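Local atomic coordinates of scyllo-inosose 3-dehydrogenase (Thermotoga maritima, PDB entry 3IP1), a protein that catalyses the NAD+-dependent oxidation of scyllo-inosose to 3-dehydro-scyllo-inosose, probably as a step in myo-inositol degradation. Residues G134-C139 / N145-L150. Residues are numbered along the deposited sequence; the frame is centred on the assembly and turned at random.
Sequences GHCRPC and NHCENL. With CD (cadmium ion), chain E.
Cys136 and Cys147 meet through a shared cadmium ion, each SG lying 2.5 Å from the metal. Cys139 supplies a third thiolate and Cys133, just before residues 134-139, the fourth. The SG of Cys136 is gripped by more than the metal: Glu148 N donates to it over 3.2 Å with an almost straight N-H...S angle of 175°, and Cys139 N, 3.5 Å away, donates an N-cap bond at the start of the helix. Its chi1 of 73° sets SG between the backbone N and carbonyl carbon, within range of all three partners. Gly134 N likewise donates to Cys139 SG, and Asn149 N to Cys147 SG; such bonds probably disperse the negative charge of the thiolates.

Glu148 can be traced outward from its backbone. Glu148 CB rests 4.0 Å from Cys136 CB; CG packs against CD and CG of Pro138, the two side chains crossing at about a right angle; the carboxylate carbon still touches Pro138 CD. At the tip, Glu148 OE1 accepts from a water 2.6 Å away that in turn accepts from Arg137 N; OE1 also forms a salt bridge with Arg308 of the third subunit. Pro138 CB and CG also both lie 3.5 Å from His146 O. An alanine in place of Pro138 lacks the ring's CG and CD, and would probably open a gap beside Glu148 CG. Farther along, Asn149 ND2 reaches His135 CE1 obliquely at 3.6 Å, while its OD1 accepts from Asn116 of the second subunit.

Four cysteines, three of them spaced as overlapping CxxC pairs and the last contributed by the returning loop, form the structural metal lobe of zinc-containing alcohol dehydrogenases, here with cadmium in the second zinc site.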
loop_
_atom_site.group_PDB
_atom_site.type_symbol
_atom_site.label_atom_id
_atom_site.label_comp_id
_atom_site.label_asym_id
_atom_site.label_seq_id
_atom_site.Cartn_x
_atom_site.Cartn_y
_atom_site.Cartn_z
ATOM N N GLY A 134 -8.824 7.632 22.421
ATOM C CA GLY A 134 -7.890 6.535 22.554
ATOM C C GLY A 134 -8.543 5.175 22.674
ATOM O O GLY A 134 -7.855 4.177 22.588
ATOM N N HIS A 135 -9.865 5.124 22.834
ATOM C CA HIS A 135 -10.555 3.852 23.109
ATOM C C HIS A 135 -11.675 3.458 22.130
ATOM O O HIS A 135 -12.109 2.284 22.112
ATOM C CB HIS A 135 -11.076 3.787 24.571
ATOM C CG HIS A 135 -12.018 4.890 24.950
ATOM N ND1 HIS A 135 -13.356 4.890 24.598
ATOM C CD2 HIS A 135 -11.828 6.007 25.693
ATOM C CE1 HIS A 135 -13.938 5.976 25.074
ATOM N NE2 HIS A 135 -13.035 6.669 25.749
ATOM N N CYS A 136 -12.160 4.411 21.331
ATOM C CA CYS A 136 -13.242 4.090 20.395
ATOM C C CYS A 136 -12.715 3.221 19.242
ATOM O O CYS A 136 -11.506 3.031 19.103
ATOM C CB CYS A 136 -13.941 5.343 19.878
ATOM S SG CYS A 136 -12.943 6.254 18.690
ATOM N N ARG A 137 -13.617 2.680 18.430
ATOM C CA ARG A 137 -13.188 1.836 17.315
ATOM C C ARG A 137 -12.204 2.533 16.354
ATOM O O ARG A 137 -11.121 1.990 16.098
ATOM C CB ARG A 137 -14.385 1.224 16.578
ATOM C CG ARG A 137 -13.995 0.438 15.332
ATOM C CD ARG A 137 -14.843 -0.791 15.207
ATOM N NE ARG A 137 -14.462 -1.602 14.051
ATOM C CZ ARG A 137 -15.153 -2.652 13.626
ATOM N NH1 ARG A 137 -16.251 -3.042 14.282
ATOM N NH2 ARG A 137 -14.744 -3.319 12.560
ATOM N N PRO A 138 -12.556 3.737 15.834
ATOM C CA PRO A 138 -11.529 4.416 14.999
ATOM C C PRO A 138 -10.187 4.627 15.691
ATOM O O PRO A 138 -9.156 4.416 15.056
ATOM C CB PRO A 138 -12.191 5.749 14.632
ATOM C CG PRO A 138 -13.652 5.396 14.531
ATOM C CD PRO A 138 -13.868 4.406 15.716
ATOM N N CYS A 139 -10.177 5.034 16.965
ATOM C CA CYS A 139 -8.906 5.155 17.711
ATOM C C CYS A 139 -8.163 3.808 17.811
ATOM O O CYS A 139 -6.963 3.719 17.513
ATOM C CB CYS A 139 -9.110 5.790 19.104
ATOM S SG CYS A 139 -9.326 7.637 19.090
ATOM N N ASN A 145 -7.983 10.938 14.018
ATOM C CA ASN A 145 -8.678 12.074 13.401
ATOM C C ASN A 145 -10.159 11.807 13.130
ATOM O O ASN A 145 -10.869 12.684 12.687
ATOM C CB ASN A 145 -7.994 12.494 12.110
ATOM C CG ASN A 145 -6.613 12.992 12.341
ATOM O OD1 ASN A 145 -6.420 13.965 13.054
ATOM N ND2 ASN A 145 -5.628 12.304 11.777
ATOM N N HIS A 146 -10.617 10.601 13.431
ATOM C CA HIS A 146 -12.003 10.215 13.197
ATOM C C HIS A 146 -12.636 9.606 14.455
ATOM O O HIS A 146 -13.669 8.929 14.384
ATOM C CB HIS A 146 -12.049 9.305 11.976
ATOM C CG HIS A 146 -11.504 9.981 10.767
ATOM N ND1 HIS A 146 -12.281 10.802 9.978
ATOM C CD2 HIS A 146 -10.237 10.089 10.294
ATOM C CE1 HIS A 146 -11.528 11.335 9.027
ATOM N NE2 HIS A 146 -10.282 10.928 9.204
ATOM N N CYS A 147 -11.980 9.896 15.585
ATOM C CA CYS A 147 -12.425 9.603 16.959
ATOM C C CYS A 147 -13.922 9.821 17.162
ATOM O O CYS A 147 -14.446 10.867 16.788
ATOM C CB CYS A 147 -11.666 10.519 17.931
ATOM S SG CYS A 147 -12.159 10.324 19.667
ATOM N N GLU A 148 -14.611 8.861 17.763
ATOM C CA GLU A 148 -16.048 9.010 18.020
ATOM C C GLU A 148 -16.373 9.870 19.270
ATOM O O GLU A 148 -17.513 10.243 19.492
ATOM C CB GLU A 148 -16.721 7.632 18.117
ATOM C CG GLU A 148 -16.808 6.894 16.764
ATOM C CD GLU A 148 -17.552 5.564 16.847
ATOM O OE1 GLU A 148 -17.730 5.032 17.965
ATOM O OE2 GLU A 148 -17.943 5.029 15.795
ATOM N N ASN A 149 -15.375 10.175 20.088
ATOM C CA ASN A 149 -15.613 10.942 21.302
ATOM C C ASN A 149 -14.664 12.130 21.371
ATOM O O ASN A 149 -14.050 12.381 22.394
ATOM C CB ASN A 149 -15.465 10.023 22.516
ATOM C CG ASN A 149 -16.416 8.859 22.456
ATOM O OD1 ASN A 149 -17.626 9.049 22.252
ATOM N ND2 ASN A 149 -15.885 7.638 22.567
ATOM N N LEU A 150 -14.558 12.846 20.259
ATOM C CA LEU A 150 -13.600 13.916 20.068
ATOM C C LEU A 150 -13.952 15.201 20.844
ATOM O O LEU A 150 -15.114 15.601 20.882
ATOM C CB LEU A 150 -13.533 14.223 18.567
ATOM C CG LEU A 150 -12.591 15.289 17.977
ATOM C CD1 LEU A 150 -11.083 14.886 17.971
ATOM C CD2 LEU A 150 -13.051 15.611 16.540
HETATM CD CD CD E . -11.619 7.923 19.967
HETATM O O HOH W 1 -16.652 2.819 18.775
#